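Local coordinates for protein cellobiose 2-epimerase (Ruminococcus albus, PDB 3VW5) that catalyses the reversible epimerization of cellobiose, an unmodified sugar, to 4-O-beta-D-glucosyl-D-mannose and folds as an (alpha/alpha)6 barrel, at residues A[5-8]-A[9-13]; A[282-286]-A[287-291]; A[332-335]-A[336-339]; A[352-355]-A[356-360]. The protein carries 2 engineered substitutions. All coordinates share one frame; numbering follows the deposited sequence.

Contact 1 (A[5-8]-A[9-13])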
# COMPACT_ATOMS: atom_id res chain seq x y z
N GLU A 5 6.53 15.90 -15.20
CA GLU A 5 5.40 15.16 -15.78
C GLU A 5 4.57 14.47 -14.70
O GLU A 5 3.33 14.54 -14.71
CB GLU A 5 5.89 14.13 -16.80
CG GLU A 5 6.68 14.72 -17.96
CD GLU A 5 7.36 13.67 -18.82
OE1 GLU A 5 7.19 12.46 -18.53
OE2 GLU A 5 8.07 14.05 -19.79
N ILE A 6 5.27 13.82 -13.78
CA ILE A 6 4.59 13.09 -12.72
C ILE A 6 3.82 14.03 -11.81
O ILE A 6 2.69 13.75 -11.42
CB ILE A 6 5.57 12.18 -11.96
CG1 ILE A 6 5.82 10.90 -12.76
CG2 ILE A 6 5.04 11.85 -10.58
CD1 ILE A 6 7.01 10.12 -12.30
N ARG A 7 4.43 15.18 -11.50
CA ARG A 7 3.79 16.19 -10.66
C ARG A 7 2.50 16.65 -11.31
O ARG A 7 1.50 16.93 -10.64
CB ARG A 7 4.74 17.37 -10.42
CG ARG A 7 4.25 18.37 -9.37
CD ARG A 7 5.23 19.53 -9.19
NE ARG A 7 5.66 19.73 -7.79
CZ ARG A 7 4.96 20.41 -6.88
NH1 ARG A 7 3.78 20.93 -7.21
NH2 ARG A 7 5.44 20.56 -5.64
N GLN A 8 2.52 16.72 -12.64
CA GLN A 8 1.35 17.11 -13.43
C GLN A 8 0.25 16.05 -13.37
O GLN A 8 -0.95 16.37 -13.25
CB GLN A 8 1.75 17.32 -14.88
CG GLN A 8 1.78 18.76 -15.29
CD GLN A 8 1.13 18.97 -16.64
OE1 GLN A 8 0.04 18.44 -16.90
NE2 GLN A 8 1.79 19.72 -17.52
N GLU A 9 0.67 14.79 -13.48
CA GLU A 9 -0.25 13.67 -13.40
C GLU A 9 -0.95 13.65 -12.04
O GLU A 9 -2.16 13.42 -11.94
CB GLU A 9 0.48 12.35 -13.67
CG GLU A 9 -0.40 11.12 -13.56
CD GLU A 9 -1.58 11.16 -14.52
OE1 GLU A 9 -2.61 10.52 -14.23
OE2 GLU A 9 -1.47 11.85 -15.56
N LEU A 10 -0.19 13.93 -10.99
CA LEU A 10 -0.77 14.04 -9.66
C LEU A 10 -1.75 15.21 -9.56
O LEU A 10 -2.91 15.02 -9.17
CB LEU A 10 0.33 14.15 -8.60
CG LEU A 10 0.03 13.91 -7.12
CD1 LEU A 10 0.56 15.06 -6.30
CD2 LEU A 10 -1.44 13.64 -6.80
N THR A 11 -1.29 16.42 -9.91
CA THR A 11 -2.10 17.62 -9.70
C THR A 11 -3.24 17.87 -10.70
O THR A 11 -4.26 18.46 -10.34
CB THR A 11 -1.25 18.90 -9.61
OG1 THR A 11 -0.70 19.20 -10.90
CG2 THR A 11 -0.15 18.75 -8.56
N ASP A 12 -3.07 17.44 -11.95
CA ASP A 12 -4.08 17.76 -12.97
C ASP A 12 -4.97 16.59 -13.32
O ASP A 12 -6.05 16.78 -13.88
CB ASP A 12 -3.45 18.33 -14.24
CG ASP A 12 -2.64 19.59 -13.98
OD1 ASP A 12 -3.04 20.38 -13.08
OD2 ASP A 12 -1.61 19.80 -14.66
N HIS A 13 -4.52 15.37 -13.00
CA HIS A 13 -5.30 14.19 -13.34
C HIS A 13 -5.84 13.43 -12.12
O HIS A 13 -7.05 13.27 -11.97
CB HIS A 13 -4.50 13.25 -14.27
CG HIS A 13 -5.36 12.23 -14.96
ND1 HIS A 13 -4.95 10.92 -15.17
CD2 HIS A 13 -6.60 12.32 -15.49
CE1 HIS A 13 -5.91 10.26 -15.78
NE2 HIS A 13 -6.93 11.09 -15.99
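Glu9 N donates to Glu5 O at 2.9 Å, the first of four such steps that make residues 5-13 successive turns of one alpha-helix, 2-19, the opening helix of this (alpha/alpha)6 barrel chain. Leu10 N reaches Ile6 O at 2.9 Å, Thr11 N reaches Arg7 O at 2.9 Å, and Asp12 N reaches Gln8 O at 2.7 Å. Each carbonyl of 5-8 therefore has an amide four residues on. Arg7 O also has the hydroxyl of Thr11 beside it, OG1 lying 3.2 Å away: with chi1 at 69° the oxygen sits between the backbone nitrogen and the carbonyl carbon and leans back over the preceding turn, though where its proton goes is not settled. Past Gln8 the helix widens into a pi-type turn at 9-13.

The carboxylates of Glu5 and Glu9 face helix 323-340 and the loop that holds Trp349. Glu5 OE1 forms a salt bridge with Lys337 and accepts a hydrogen bond from Trp333 NE1, while Glu9 OE1 takes the indole N-H of Trp349. The apolar Ile6 and Leu10 both lean on helix 373-385, and Leu10 touches helix 47-64 as well. Glu9 OE1 has a second donor within its own helix: His13 ND1 comes to it at 2.6 Å from the syn side of the carboxylate, with the oxygen lying in the plane of the imidazole ring.

Contact 2 (A[282-286]-A[287-291])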
# COMPACT_ATOMS: atom_id res chain seq x y z
N ALA A 282 12.15 -9.29 -13.82
CA ALA A 282 10.75 -8.90 -13.90
C ALA A 282 10.53 -7.73 -14.86
O ALA A 282 9.39 -7.48 -15.29
CB ALA A 282 10.24 -8.57 -12.53
N LEU A 283 11.59 -7.01 -15.20
CA LEU A 283 11.47 -5.92 -16.15
C LEU A 283 11.57 -6.48 -17.57
O LEU A 283 12.55 -7.14 -17.93
CB LEU A 283 12.55 -4.88 -15.90
CG LEU A 283 12.40 -3.51 -16.58
CD1 LEU A 283 11.09 -2.83 -16.20
CD2 LEU A 283 13.61 -2.63 -16.23
N GLU A 284 10.55 -6.24 -18.38
CA GLU A 284 10.48 -6.84 -19.70
C GLU A 284 9.64 -5.97 -20.62
O GLU A 284 8.50 -5.61 -20.29
CB GLU A 284 9.90 -8.26 -19.62
CG GLU A 284 9.76 -8.95 -20.97
CD GLU A 284 9.35 -10.41 -20.83
OE1 GLU A 284 8.87 -11.02 -21.83
OE2 GLU A 284 9.51 -10.96 -19.72
N ASP A 285 10.22 -5.62 -21.77
CA ASP A 285 9.56 -4.72 -22.70
C ASP A 285 9.25 -3.44 -21.95
O ASP A 285 8.20 -2.81 -22.16
CB ASP A 285 8.30 -5.36 -23.28
CG ASP A 285 7.89 -4.77 -24.62
OD1 ASP A 285 6.71 -4.95 -25.03
OD2 ASP A 285 8.74 -4.11 -25.26
N GLY A 286 10.15 -3.09 -21.03
CA GLY A 286 10.13 -1.78 -20.37
C GLY A 286 9.11 -1.59 -19.26
O GLY A 286 8.93 -0.48 -18.76
N ALA A 287 8.43 -2.68 -18.89
CA ALA A 287 7.45 -2.64 -17.81
C ALA A 287 7.65 -3.86 -16.89
O ALA A 287 8.33 -4.83 -17.26
CB ALA A 287 6.01 -2.59 -18.35
N LEU A 288 7.09 -3.78 -15.69
CA LEU A 288 7.26 -4.83 -14.70
C LEU A 288 6.19 -5.91 -14.86
O LEU A 288 4.99 -5.61 -14.91
CB LEU A 288 7.16 -4.22 -13.30
CG LEU A 288 8.35 -4.27 -12.34
CD1 LEU A 288 8.07 -5.24 -11.20
CD2 LEU A 288 9.67 -4.59 -13.03
N ASN A 289 6.62 -7.16 -14.95
CA ASN A 289 5.67 -8.26 -14.85
C ASN A 289 5.06 -8.35 -13.45
O ASN A 289 5.58 -7.79 -12.49
CB ASN A 289 6.33 -9.58 -15.23
CG ASN A 289 6.73 -9.63 -16.69
OD1 ASN A 289 6.12 -8.98 -17.54
ND2 ASN A 289 7.78 -10.39 -16.98
N ASN A 290 3.95 -9.08 -13.36
CA ASN A 290 3.22 -9.24 -12.12
C ASN A 290 3.84 -10.26 -11.15
O ASN A 290 4.29 -9.91 -10.05
CB ASN A 290 1.77 -9.62 -12.44
CG ASN A 290 0.86 -9.53 -11.24
OD1 ASN A 290 1.05 -8.68 -10.35
ND2 ASN A 290 -0.15 -10.40 -11.20
N GLU A 291 3.86 -11.53 -11.56
CA GLU A 291 4.29 -12.58 -10.64
C GLU A 291 4.70 -13.87 -11.35
O GLU A 291 4.31 -14.12 -12.48
CB GLU A 291 3.16 -12.89 -9.66
CG GLU A 291 1.86 -13.26 -10.38
CD GLU A 291 0.80 -13.84 -9.46
OE1 GLU A 291 0.09 -14.79 -9.89
OE2 GLU A 291 0.66 -13.35 -8.32
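A tight beta hairpin folds Leu283 back against Leu288, with a type I' turn running from Glu284 to Ala287. Two backbone bonds close it: Glu284 N to Ala287 O at 2.9 Å, and Ala287 N to Glu284 O at 3.2 Å, the latter donor standing above the carbonyl plane. One step further out, Asn289 N donates to Ala282 O at 2.8 Å, so the ladder extends past the Leu283-Leu288 pair, which is of the non-hydrogen-bonded kind. Asp285 and Gly286 occupy the two turn corners, both with positive phi.

On the leucine side, Leu288 CD2 fits between neighbours, 3.9 Å from Leu283 CD1 and 4.1 Å from Ala282 CB. On the other side, Glu284 stretches out fully, its CG anti to the backbone nitrogen (chi1 178°), which carries OE2 to 3.3 Å from Asn289 ND2. That amide approaches from above the carboxylate plane, the two groups being turned 72° apart, while Asn289 OD1 accepts from Arg301. Gly286 O, at the tip, is taken by the hydroxyl of Ser331 in helix 323-340. A type I' turn closed by a hydrogen-bonded pair, here Glu284 with Ala287, is characteristic of the two-residue beta hairpin.

Contact 3 (A[332-335]-A[336-339])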
# COMPACT_ATOMS: atom_id res chain seq x y z
N VAL A 332 9.54 2.40 -16.88
CA VAL A 332 8.26 2.02 -16.30
C VAL A 332 7.29 3.19 -16.37
O VAL A 332 6.12 3.04 -16.73
CB VAL A 332 8.41 1.55 -14.85
CG1 VAL A 332 7.04 1.35 -14.21
CG2 VAL A 332 9.21 0.27 -14.82
N TRP A 333 7.78 4.37 -16.02
CA TRP A 333 6.94 5.57 -16.12
C TRP A 333 6.49 5.84 -17.57
O TRP A 333 5.30 6.09 -17.82
CB TRP A 333 7.67 6.78 -15.54
CG TRP A 333 7.03 8.07 -15.87
CD1 TRP A 333 7.59 9.11 -16.55
CD2 TRP A 333 5.70 8.47 -15.53
NE1 TRP A 333 6.69 10.14 -16.65
CE2 TRP A 333 5.52 9.77 -16.04
CE3 TRP A 333 4.65 7.86 -14.84
CZ2 TRP A 333 4.33 10.48 -15.88
CZ3 TRP A 333 3.46 8.56 -14.69
CH2 TRP A 333 3.31 9.86 -15.21
N GLU A 334 7.42 5.78 -18.52
CA GLU A 334 7.07 5.99 -19.92
C GLU A 334 5.92 5.07 -20.31
O GLU A 334 4.98 5.48 -21.01
CB GLU A 334 8.28 5.80 -20.84
CG GLU A 334 9.34 6.90 -20.73
CD GLU A 334 8.84 8.29 -21.16
OE1 GLU A 334 9.33 9.31 -20.60
OE2 GLU A 334 7.95 8.35 -22.06
N ASN A 335 5.97 3.83 -19.83
CA ASN A 335 4.93 2.86 -20.16
C ASN A 335 3.64 3.01 -19.37
O ASN A 335 2.57 2.64 -19.84
CB ASN A 335 5.48 1.44 -20.11
CG ASN A 335 6.45 1.16 -21.23
OD1 ASN A 335 6.06 0.75 -22.32
ND2 ASN A 335 7.73 1.41 -20.99
N ILE A 336 3.73 3.56 -18.16
CA ILE A 336 2.53 3.99 -17.44
C ILE A 336 1.77 5.02 -18.29
O ILE A 336 0.55 4.93 -18.46
CB ILE A 336 2.88 4.57 -16.06
CG1 ILE A 336 3.34 3.47 -15.12
CG2 ILE A 336 1.69 5.30 -15.46
CD1 ILE A 336 3.88 4.01 -13.80
N LYS A 337 2.49 6.00 -18.85
CA LYS A 337 1.86 7.03 -19.66
C LYS A 337 1.17 6.46 -20.90
O LYS A 337 0.02 6.78 -21.20
CB LYS A 337 2.89 8.07 -20.12
CG LYS A 337 3.47 8.95 -19.02
CD LYS A 337 4.28 10.11 -19.60
CE LYS A 337 5.54 9.62 -20.29
NZ LYS A 337 6.32 10.75 -20.85
N GLU A 338 1.90 5.62 -21.64
CA GLU A 338 1.40 5.11 -22.89
C GLU A 338 0.20 4.18 -22.74
O GLU A 338 -0.76 4.26 -23.51
CB GLU A 338 2.50 4.41 -23.67
CG GLU A 338 2.20 4.33 -25.16
CD GLU A 338 3.40 3.87 -25.98
OE1 GLU A 338 3.20 3.43 -27.16
OE2 GLU A 338 4.54 3.96 -25.45
N TYR A 339 0.24 3.33 -21.71
CA TYR A 339 -0.65 2.18 -21.63
C TYR A 339 -1.50 2.06 -20.39
O TYR A 339 -2.50 1.35 -20.41
CB TYR A 339 0.17 0.91 -21.70
CG TYR A 339 0.98 0.77 -22.96
CD1 TYR A 339 0.38 0.90 -24.21
CD2 TYR A 339 2.34 0.50 -22.90
CE1 TYR A 339 1.12 0.76 -25.37
CE2 TYR A 339 3.08 0.36 -24.04
CZ TYR A 339 2.47 0.49 -25.28
OH TYR A 339 3.23 0.33 -26.42
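Ile336 N, Lys337 N, Glu338 N and Tyr339 N each donate to the carbonyl oxygen four residues earlier, from Ile336 N to Val332 O at 2.8 Å through to Tyr339 N to Asn335 O at 3.1 Å, with a wider pi-type turn at 336-339. Lys337 lays its aliphatic chain over one face of the Trp333 indole: CG stands 3.8 Å from the centroid of the six-membered ring, 20° off its normal, a CH-pi contact. The bend at chi3 (-67°) then brings the ammonium round to Glu334, where NZ lies 3.1 Å from OE2 and 3.3 Å from OE1 in a salt bridge whose hydrogen bonds are both weak. NZ is shared with Glu5, and Glu334 OE1 with Lys330.

This is helix 323-340 of the (alpha/alpha)6 barrel, and its buried flank is apolar. Ile336 CG2 meets Trp333 CZ3 at 3.8 Å, and its CD1 is 4.2 Å from Val332 CG1; both Val332 and Ile336 rest on Val310 of helix 303-318. On another flank Asn335 runs alongside Tyr339, with OD1 near the ring plane at the edge, 3.5 Å from CE2, and the amide and ring planes 26° apart. Asn335 ND2 is held by Ser331 O.

Contact 4 (A[352-355]-A[356-360])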
# COMPACT_ATOMS: atom_id res chain seq x y z
N GLU A 352 -5.58 -3.05 -14.86
CA GLU A 352 -4.73 -4.10 -15.43
C GLU A 352 -4.62 -4.03 -16.96
O GLU A 352 -5.63 -4.01 -17.68
CB GLU A 352 -5.22 -5.49 -15.00
CG GLU A 352 -4.95 -5.82 -13.53
CD GLU A 352 -5.53 -7.16 -13.07
OE1 GLU A 352 -6.15 -7.88 -13.89
OE2 GLU A 352 -5.37 -7.51 -11.88
N VAL A 353 -3.40 -4.00 -17.47
CA VAL A 353 -3.20 -4.03 -18.91
C VAL A 353 -2.27 -5.18 -19.30
O VAL A 353 -1.20 -5.33 -18.70
CB VAL A 353 -2.61 -2.72 -19.45
CG1 VAL A 353 -2.48 -2.81 -20.96
CG2 VAL A 353 -3.49 -1.56 -19.06
N THR A 354 -2.68 -5.96 -20.30
CA THR A 354 -1.90 -7.11 -20.81
C THR A 354 -0.55 -6.70 -21.39
O THR A 354 -0.31 -5.53 -21.72
CB THR A 354 -2.65 -7.89 -21.93
OG1 THR A 354 -2.73 -7.10 -23.12
CG2 THR A 354 -4.04 -8.33 -21.50
N PHE A 355 0.33 -7.69 -21.53
CA PHE A 355 1.64 -7.50 -22.13
C PHE A 355 1.53 -6.91 -23.54
O PHE A 355 2.45 -6.24 -24.03
CB PHE A 355 2.34 -8.85 -22.17
CG PHE A 355 3.78 -8.76 -22.54
CD1 PHE A 355 4.74 -8.46 -21.58
CD2 PHE A 355 4.19 -9.00 -23.85
CE1 PHE A 355 6.07 -8.40 -21.91
CE2 PHE A 355 5.53 -8.93 -24.18
CZ PHE A 355 6.47 -8.63 -23.21
N ASP A 356 0.39 -7.18 -24.17
CA ASP A 356 0.10 -6.70 -25.52
C ASP A 356 -0.76 -5.44 -25.54
O ASP A 356 -1.25 -5.03 -26.59
CB ASP A 356 -0.57 -7.79 -26.34
CG ASP A 356 0.44 -8.70 -27.03
OD1 ASP A 356 1.60 -8.24 -27.25
OD2 ASP A 356 0.08 -9.86 -27.37
N HIS A 357 -0.96 -4.85 -24.36
CA HIS A 357 -1.38 -3.46 -24.23
C HIS A 357 -2.88 -3.25 -24.30
O HIS A 357 -3.34 -2.16 -24.65
CB HIS A 357 -0.67 -2.57 -25.25
CG HIS A 357 0.81 -2.67 -25.20
ND1 HIS A 357 1.59 -2.77 -26.33
CD2 HIS A 357 1.67 -2.70 -24.14
CE1 HIS A 357 2.87 -2.84 -25.98
NE2 HIS A 357 2.94 -2.79 -24.66
N THR A 358 -3.64 -4.28 -23.98
CA THR A 358 -5.07 -4.07 -23.95
C THR A 358 -5.60 -4.25 -22.53
O THR A 358 -5.24 -5.20 -21.83
CB THR A 358 -5.83 -4.86 -25.06
OG1 THR A 358 -6.81 -5.74 -24.50
CG2 THR A 358 -4.86 -5.62 -25.94
N PRO A 359 -6.41 -3.29 -22.07
CA PRO A 359 -6.90 -3.24 -20.69
C PRO A 359 -7.85 -4.39 -20.43
O PRO A 359 -8.57 -4.77 -21.34
CB PRO A 359 -7.65 -1.89 -20.62
CG PRO A 359 -7.09 -1.07 -21.75
CD PRO A 359 -6.79 -2.09 -22.84
N HIS A 360 -7.82 -4.93 -19.21
CA HIS A 360 -8.79 -5.92 -18.77
C HIS A 360 -10.07 -5.18 -18.47
O HIS A 360 -10.17 -4.48 -17.47
CB HIS A 360 -8.33 -6.61 -17.49
CG HIS A 360 -7.24 -7.62 -17.68
ND1 HIS A 360 -6.64 -8.27 -16.62
CD2 HIS A 360 -6.65 -8.10 -18.80
CE1 HIS A 360 -5.73 -9.11 -17.08
NE2 HIS A 360 -5.72 -9.03 -18.40
O HOH W 1 -7.96 -2.64 -16.44
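Glu352 and His360 grip each other twice, once through backbone and once through side chains. His360 N donates to Glu352 O at 2.8 Å, and His360 ND1 to Glu352 OE1, also at 2.8 Å, using the anti lone pair of that oxygen. The carboxylate and imidazole planes are steeply turned, 75° apart, and the oxygen lies a little off the ring plane. A water ties the same two residues together from the backbone, accepting from Glu352 N and donating to His360 O.

Further along, Thr354 organises the reversal of the chain. Its N reaches Thr358 O at 3.1 Å and its O accepts from His357 N at 2.8 Å, which closes a type I turn from Thr354 to His357. His357, the last residue of the turn, has positive phi. The hydroxyl turns inward, chi1 at 69° setting OG1 where Thr358 N can donate to it at 3.1 Å, while Asp356 N adds a weak bond. The methyl on the same carbon goes the other way: Thr354 CG2 lies 3.6 Å from His360 NE2. Val353 CG1 packs on the backbone of His357, with Pro359 bridged to Val353 beside it.

The His357 ring has Phe355 O over one face, 3.5 Å above the plane, and stacks with Tyr339. Outside the loop, Phe355 makes a cation-pi contact with Lys299, and His360 stacks on Tyr362. Val353 hydrogen-bonds through its backbone to Arg301, pairing strand 352-353 antiparallel with strand 296-302; strand 352-353 and this loop lie in the chain between helices 323-340 and 373-385.

In the fold
Contact 3 sits in the middle of the set. Contact 1 meets it between helices 2-19 and 323-340: the centres are 14 Å apart, and Ile6 CG1 packs 3.5 Å from Trp333 CE2. Contact 2 meets it at Val332, the start of segment 332-335, where Leu283 CD1 lies 3.9 Å from Val332 CG2, and contact 4 joins at the helix end, with Tyr339 O 3.4 Å from Val353 CG2. Contacts 2 and 4, centred 12 Å apart, both reach the same antiparallel sheet and touch directly, Asp285 CB lying 3.7 Å from Phe355 CZ. Contact 1 stays about 13 Å from contacts 2 and 4 at the nearest atoms, so helix 323-340 links it to them.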